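Local atomic coordinates of cell division protein FtsX (Streptococcus pneumoniae, PDB entry 6HE6), a protein that forms, with FtsE, an ABC transporter complex of cell division, its large extracellular loop interacting with the peptidoglycan hydrolase PcsB. Residues A[36-39]-A[40-43]; A[56-59]-A[60-64]. One frame throughout, in Å; residues are numbered along the deposited sequence.

In the fold
Both contacts lie within the extracellular domain of FtsX and come in series along the chain. Contact 1 (36-43) follows the two-stranded antiparallel hairpin 26-29/32-35 and turns the chain into helix 41-47. Strand 52-58 comes next, at one border of the four-stranded antiparallel sheet, and contact 2 (56-64) takes the chain from that strand into helix 60-70. Their centres are about 17 Å apart, and the nearest atoms stay about 6 Å from each other without touching. Y89 on strand 88-93 joins the two neighbourhoods, meeting H40 and Y43 from contact 1 and F57 from contact 2. Contact 1 thus leads from hairpin to helix, its side chains resting on Y89; contact 2, from sheet to detergent pocket.

Contact 1 of 2, residues A[36-39]-A[40-43]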
ATOM      1  N   ASN A  36       8.612  14.897   5.908  1.00 56.62           N
ATOM      2  CA  ASN A  36       7.432  14.736   5.066  1.00 54.27           C
ATOM      3  C   ASN A  36       6.200  14.934   5.937  1.00 61.92           C
ATOM      4  O   ASN A  36       5.844  14.051   6.722  1.00 66.16           O
ATOM      5  CB  ASN A  36       7.432  13.351   4.418  1.00 54.55           C
ATOM      6  CG  ASN A  36       6.230  13.125   3.532  1.00 59.86           C
ATOM      7  OD1 ASN A  36       5.434  14.028   3.333  1.00 66.03           O
ATOM      8  ND2 ASN A  36       6.083  11.909   3.005  1.00 55.25           N
ATOM      9  N   ASN A  37       5.543  16.087   5.803  1.00 63.45           N
ATOM     10  CA  ASN A  37       4.318  16.339   6.556  1.00 69.80           C
ATOM     11  C   ASN A  37       3.197  15.365   6.214  1.00 74.42           C
ATOM     12  O   ASN A  37       2.271  15.203   7.014  1.00 76.87           O
ATOM     13  CB  ASN A  37       3.828  17.763   6.308  1.00 77.27           C
ATOM     14  CG  ASN A  37       4.729  18.795   6.924  1.00 82.63           C
ATOM     15  OD1 ASN A  37       5.474  18.499   7.854  1.00 90.27           O
ATOM     16  ND2 ASN A  37       4.668  20.018   6.413  1.00 77.93           N
ATOM     17  N   ASP A  38       3.235  14.734   5.046  1.00 68.00           N
ATOM     18  CA  ASP A  38       2.183  13.807   4.660  1.00 70.47           C
ATOM     19  C   ASP A  38       2.484  12.373   5.073  1.00 64.79           C
ATOM     20  O   ASP A  38       1.777  11.459   4.643  1.00 63.98           O
ATOM     21  CB  ASP A  38       1.934  13.886   3.155  1.00 78.58           C
ATOM     22  CG  ASP A  38       1.332  15.215   2.739  1.00 88.62           C
ATOM     23  OD1 ASP A  38       0.863  15.957   3.631  1.00 91.67           O
ATOM     24  OD2 ASP A  38       1.312  15.511   1.525  1.00 88.26           O
ATOM     25  N   TYR A  39       3.491  12.170   5.919  1.00 55.13           N
ATOM     26  CA  TYR A  39       3.907  10.835   6.316  1.00 52.36           C
ATOM     27  C   TYR A  39       2.796  10.147   7.089  1.00 52.33           C
ATOM     28  O   TYR A  39       2.267  10.698   8.065  1.00 62.42           O
ATOM     29  CB  TYR A  39       5.176  10.914   7.163  1.00 53.93           C
ATOM     30  CG  TYR A  39       5.602   9.606   7.782  1.00 55.36           C
ATOM     31  CD1 TYR A  39       6.018   8.552   6.993  1.00 61.88           C
ATOM     32  CD2 TYR A  39       5.565   9.422   9.159  1.00 60.57           C
ATOM     33  CE1 TYR A  39       6.408   7.352   7.561  1.00 65.92           C
ATOM     34  CE2 TYR A  39       5.944   8.235   9.729  1.00 60.92           C
ATOM     35  CZ  TYR A  39       6.370   7.204   8.928  1.00 67.70           C
ATOM     36  OH  TYR A  39       6.753   6.009   9.474  1.00 69.29           O
ATOM     37  N   HIS A  40       2.427   8.949   6.643  1.00 50.27           N
ATOM     38  CA  HIS A  40       1.497   8.076   7.366  1.00 50.39           C
ATOM     39  C   HIS A  40       0.090   8.640   7.452  1.00 57.27           C
ATOM     40  O   HIS A  40      -0.738   8.135   8.231  1.00 58.93           O
ATOM     41  CB  HIS A  40       2.027   7.750   8.770  1.00 53.81           C
ATOM     42  CG  HIS A  40       2.942   6.568   8.804  1.00 61.64           C
ATOM     43  ND1 HIS A  40       3.255   5.841   7.677  1.00 65.54           N
ATOM     44  CD2 HIS A  40       3.589   5.968   9.829  1.00 64.71           C
ATOM     45  CE1 HIS A  40       4.060   4.848   8.002  1.00 66.67           C
ATOM     46  NE2 HIS A  40       4.284   4.907   9.301  1.00 70.33           N
ATOM     47  N   LYS A  41      -0.226   9.658   6.648  1.00 58.94           N
ATOM     48  CA  LYS A  41      -1.597  10.169   6.587  1.00 60.19           C
ATOM     49  C   LYS A  41      -2.583   9.062   6.241  1.00 62.33           C
ATOM     50  O   LYS A  41      -3.658   8.949   6.846  1.00 59.75           O
ATOM     51  CB  LYS A  41      -1.686  11.286   5.544  1.00 68.25           C
ATOM     52  CG  LYS A  41      -1.939  12.678   6.099  1.00 73.66           C
ATOM     53  CD  LYS A  41      -0.939  13.058   7.167  1.00 77.75           C
ATOM     54  CE  LYS A  41      -1.310  14.387   7.825  1.00 84.96           C
ATOM     55  NZ  LYS A  41      -1.706  15.433   6.837  1.00 81.74           N
ATOM     56  N   VAL A  42      -2.246   8.246   5.242  1.00 52.61           N
ATOM     57  CA  VAL A  42      -3.139   7.163   4.842  1.00 57.05           C
ATOM     58  C   VAL A  42      -3.048   6.004   5.819  1.00 50.62           C
ATOM     59  O   VAL A  42      -4.076   5.430   6.212  1.00 51.04           O
ATOM     60  CB  VAL A  42      -2.824   6.713   3.410  1.00 50.69           C
ATOM     61  CG1 VAL A  42      -3.690   5.521   3.040  1.00 49.28           C
ATOM     62  CG2 VAL A  42      -3.020   7.882   2.449  1.00 49.52           C
ATOM     63  N   TYR A  43      -1.822   5.647   6.229  1.00 48.34           N
ATOM     64  CA  TYR A  43      -1.625   4.585   7.213  1.00 49.09           C
ATOM     65  C   TYR A  43      -2.502   4.821   8.435  1.00 52.08           C
ATOM     66  O   TYR A  43      -3.258   3.937   8.847  1.00 57.39           O
ATOM     67  CB  TYR A  43      -0.134   4.484   7.613  1.00 50.46           C
ATOM     68  CG  TYR A  43       0.135   3.586   8.819  1.00 53.67           C
ATOM     69  CD1 TYR A  43       0.338   2.221   8.663  1.00 52.25           C
ATOM     70  CD2 TYR A  43       0.159   4.104  10.113  1.00 58.44           C
ATOM     71  CE1 TYR A  43       0.567   1.400   9.768  1.00 51.89           C
ATOM     72  CE2 TYR A  43       0.380   3.296  11.208  1.00 60.25           C
ATOM     73  CZ  TYR A  43       0.588   1.947  11.025  1.00 58.97           C
ATOM     74  OH  TYR A  43       0.803   1.158  12.121  1.00 52.37           O
TER
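Y39 and H40, neighbours in sequence, send their rings the same way and pack them face to face, with centroids 3.7 Å apart and planes inclined by 22°. The overlap is offset: CZ of Y39 sits over the middle of the imidazole, while CG of H40 lies toward the rim of the phenol. Y39 CG is anti to the backbone N (chi1 172°), which swings the ring back beside H40; H40 CB adds a CH-pi contact, 4.0 Å from the Y39 ring centroid. At the far end Y39 OH and H40 NE2 approach to 2.7 Å. CD2 of Y43 lies over the opposite imidazole face, toward the rim, and a weak bond from H40 ND1 to D22 O is consistent with a fixed ring orientation. Two turns deliver the chain here: a type I turn over N36-Y39, overlaid by an Asx turn in which D38 N donates to N36 OD1 at 2.9 Å from above the carbonyl plane, then a type II turn over D38-K41 that leaves H40 at the N-cap of helix 41-47. Much looser is the exposed side with D38 and K41. The turn-closing bond from K41 N to D38 O is weak at 3.4 Å, though nearly straight (167°). K41 bends back over the turn, yet its NZ stops 4.1 Å from D38 OD1, beyond salt-bridge range and consistent with a mild electrostatic attraction.

Contact 2 of 2, residues A[56-59]-A[60-64]; sequences TFSS and KEEQY. With CAT (dodecane-trimethylamine), chain C.
The flat amide of Q63 is aimed edge-on at the strand, NE2 donating to S58 O at 3.2 Å; the acceptor lies in the amide plane, but the donor stands above the plane of the S58 carbonyl. F57, one residue before the end of the strand, has S59 N over one face near the rim, and its ring also meets that of Y89. The phenol of Y64 carries the detergent on one face: C2 of dodecane-trimethylamine lies over it, offset toward the rim, and the methyl CB1 of the trimethylammonium head comes within 3.4 Å of Y64 CD2, toward the CD2/CE2 edge. The start of the alkyl chain runs on over this same face, C4 toward the CD1/CE1 edge, while the backbone N of W75 donates a hydrogen bond to Y64 OH. Between strand 52-58 and helix 60-70, S59 is the N-cap. With chi1 at 80° its OG is held between backbone N and carbonyl carbon, placed to accept from E62 N at 2.9 Å, almost straight (170°). That hydroxyl also donates weakly to E61 OE1, the capping residue thereby gripping backbone and side chain of the first turn. S59 O takes the next amide, Q63 N, at 3.0 Å. E61 has a second tie: its OE2 receives K60 NZ at 2.9 Å in a salt bridge on the syn side. Packing is close where Q63 CG presses against S58 OG, 3.3 Å away; the E62 carboxylate, on the exposed flank, keeps OE2 3.8 Å from that same hydroxyl. S59 N is buried here without a polar partner.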
ATOM      1  N   THR A  56       0.070  -3.077   6.461  1.00 47.03           N
ATOM      2  CA  THR A  56       1.470  -3.320   6.146  1.00 37.94           C
ATOM      3  C   THR A  56       1.801  -2.707   4.795  1.00 40.92           C
ATOM      4  O   THR A  56       1.144  -3.019   3.798  1.00 47.66           O
ATOM      5  CB  THR A  56       1.736  -4.829   6.118  1.00 49.37           C
ATOM      6  OG1 THR A  56       1.336  -5.407   7.371  1.00 51.24           O
ATOM      7  CG2 THR A  56       3.192  -5.101   5.876  1.00 53.34           C
ATOM      8  N   PHE A  57       2.809  -1.831   4.758  1.00 47.37           N
ATOM      9  CA  PHE A  57       3.232  -1.236   3.498  1.00 48.48           C
ATOM     10  C   PHE A  57       3.803  -2.283   2.540  1.00 56.69           C
ATOM     11  O   PHE A  57       4.629  -3.114   2.924  1.00 53.36           O
ATOM     12  CB  PHE A  57       4.293  -0.145   3.739  1.00 49.21           C
ATOM     13  CG  PHE A  57       4.575   0.712   2.519  1.00 47.75           C
ATOM     14  CD1 PHE A  57       3.558   1.422   1.902  1.00 46.21           C
ATOM     15  CD2 PHE A  57       5.855   0.805   1.994  1.00 53.24           C
ATOM     16  CE1 PHE A  57       3.819   2.211   0.781  1.00 53.72           C
ATOM     17  CE2 PHE A  57       6.115   1.583   0.897  1.00 55.99           C
ATOM     18  CZ  PHE A  57       5.096   2.286   0.283  1.00 56.49           C
ATOM     19  N   SER A  58       3.394  -2.200   1.266  1.00 51.56           N
ATOM     20  CA  SER A  58       3.947  -3.018   0.178  1.00 55.37           C
ATOM     21  C   SER A  58       4.325  -2.082  -0.966  1.00 52.67           C
ATOM     22  O   SER A  58       3.458  -1.612  -1.710  1.00 51.37           O
ATOM     23  CB  SER A  58       2.954  -4.086  -0.295  1.00 63.82           C
ATOM     24  OG  SER A  58       3.318  -4.644  -1.557  1.00 60.32           O
ATOM     25  N   SER A  59       5.612  -1.810  -1.115  1.00 46.74           N
ATOM     26  CA  SER A  59       6.045  -0.872  -2.139  1.00 58.06           C
ATOM     27  C   SER A  59       5.845  -1.429  -3.555  1.00 57.19           C
ATOM     28  O   SER A  59       5.786  -2.647  -3.786  1.00 56.12           O
ATOM     29  CB  SER A  59       7.518  -0.561  -1.970  1.00 59.84           C
ATOM     30  OG  SER A  59       8.235  -1.628  -2.542  1.00 58.12           O
ATOM     31  N   LYS A  60       5.828  -0.513  -4.522  1.00 62.92           N
ATOM     32  CA  LYS A  60       5.746  -0.929  -5.918  1.00 62.74           C
ATOM     33  C   LYS A  60       6.970  -1.748  -6.335  1.00 63.76           C
ATOM     34  O   LYS A  60       6.850  -2.707  -7.110  1.00 57.58           O
ATOM     35  CB  LYS A  60       5.570   0.292  -6.827  1.00 60.97           C
ATOM     36  CG  LYS A  60       6.660   1.362  -6.736  1.00 52.40           C
ATOM     37  CD  LYS A  60       6.295   2.581  -7.623  1.00 56.18           C
ATOM     38  CE  LYS A  60       6.606   3.908  -6.926  1.00 69.77           C
ATOM     39  NZ  LYS A  60       8.078   4.128  -6.704  1.00 71.48           N
ATOM     40  N   GLU A  61       8.154  -1.381  -5.842  1.00 55.08           N
ATOM     41  CA  GLU A  61       9.350  -2.180  -6.096  1.00 63.34           C
ATOM     42  C   GLU A  61       9.131  -3.622  -5.658  1.00 65.85           C
ATOM     43  O   GLU A  61       9.206  -4.558  -6.463  1.00 59.19           O
ATOM     44  CB  GLU A  61      10.542  -1.565  -5.356  1.00 62.79           C
ATOM     45  CG  GLU A  61      10.932  -0.190  -5.883  1.00 60.85           C
ATOM     46  CD  GLU A  61       9.965   0.912  -5.499  1.00 65.20           C
ATOM     47  OE1 GLU A  61       9.171   0.712  -4.558  1.00 64.09           O
ATOM     48  OE2 GLU A  61       9.997   1.980  -6.152  1.00 65.96           O
ATOM     49  N   GLU A  62       8.804  -3.801  -4.376  1.00 50.88           N
ATOM     50  CA  GLU A  62       8.588  -5.128  -3.825  1.00 57.10           C
ATOM     51  C   GLU A  62       7.563  -5.919  -4.642  1.00 60.63           C
ATOM     52  O   GLU A  62       7.774  -7.105  -4.921  1.00 57.75           O
ATOM     53  CB  GLU A  62       8.152  -4.968  -2.369  1.00 70.74           C
ATOM     54  CG  GLU A  62       7.709  -6.205  -1.657  1.00 85.47           C
ATOM     55  CD  GLU A  62       6.989  -5.853  -0.368  1.00 98.64           C
ATOM     56  OE1 GLU A  62       7.246  -4.754   0.180  1.00100.77           O
ATOM     57  OE2 GLU A  62       6.151  -6.663   0.082  1.00105.05           O
ATOM     58  N   GLN A  63       6.460  -5.273  -5.065  1.00 55.73           N
ATOM     59  CA  GLN A  63       5.436  -5.981  -5.836  1.00 59.79           C
ATOM     60  C   GLN A  63       5.979  -6.483  -7.159  1.00 65.08           C
ATOM     61  O   GLN A  63       5.536  -7.528  -7.649  1.00 71.90           O
ATOM     62  CB  GLN A  63       4.208  -5.102  -6.106  1.00 63.75           C
ATOM     63  CG  GLN A  63       3.410  -4.731  -4.879  1.00 66.72           C
ATOM     64  CD  GLN A  63       2.245  -3.790  -5.189  1.00 79.19           C
ATOM     65  OE1 GLN A  63       1.472  -4.020  -6.125  1.00100.74           O
ATOM     66  NE2 GLN A  63       2.132  -2.716  -4.406  1.00 65.89           N
ATOM     67  N   TYR A  64       6.934  -5.760  -7.751  1.00 57.86           N
ATOM     68  CA  TYR A  64       7.470  -6.208  -9.028  1.00 63.91           C
ATOM     69  C   TYR A  64       8.458  -7.356  -8.831  1.00 55.53           C
ATOM     70  O   TYR A  64       8.451  -8.315  -9.606  1.00 52.57           O
ATOM     71  CB  TYR A  64       8.118  -5.046  -9.788  1.00 56.46           C
ATOM     72  CG  TYR A  64       8.891  -5.517 -10.992  1.00 57.07           C
ATOM     73  CD1 TYR A  64       8.225  -5.981 -12.120  1.00 59.20           C
ATOM     74  CD2 TYR A  64      10.280  -5.525 -11.003  1.00 58.20           C
ATOM     75  CE1 TYR A  64       8.914  -6.432 -13.229  1.00 65.53           C
ATOM     76  CE2 TYR A  64      10.989  -5.983 -12.128  1.00 55.59           C
ATOM     77  CZ  TYR A  64      10.292  -6.428 -13.230  1.00 62.99           C
ATOM     78  OH  TYR A  64      10.958  -6.888 -14.346  1.00 67.17           O
TER
HETATM   79  C1  CAT C 201      10.569  -1.468 -14.073  1.00 78.22           C
HETATM   80  C2  CAT C 201       9.826  -2.766 -14.426  1.00 77.48           C
HETATM   81  C3  CAT C 201       8.302  -2.568 -14.370  1.00 68.28           C
HETATM   82  C4  CAT C 201       7.538  -3.552 -15.275  1.00 73.44           C
HETATM   83  C5  CAT C 201       6.024  -3.365 -15.073  1.00 75.21           C
HETATM   84  C6  CAT C 201       5.156  -4.067 -16.131  1.00 78.45           C
HETATM   85  C7  CAT C 201       4.256  -3.023 -16.801  1.00 77.40           C
HETATM   86  C8  CAT C 201       2.943  -3.581 -17.360  1.00 81.03           C
HETATM   87  C9  CAT C 201       1.874  -2.496 -17.189  1.00 80.98           C
HETATM   88  C10 CAT C 201       0.659  -2.739 -18.080  1.00 82.46           C
HETATM   89  C11 CAT C 201      -0.605  -2.372 -17.295  1.00 80.07           C
HETATM   90  C12 CAT C 201      -1.486  -1.428 -18.113  1.00 74.88           C
HETATM   91  CA1 CAT C 201      12.170  -0.395 -12.631  1.00 71.90           C
HETATM   92  CB1 CAT C 201      10.950  -2.293 -11.890  1.00 78.24           C
HETATM   93  CC1 CAT C 201      12.656  -2.503 -13.553  1.00 84.41           C
HETATM   94  NE1 CAT C 201      11.581  -1.669 -13.042  1.00 81.02           N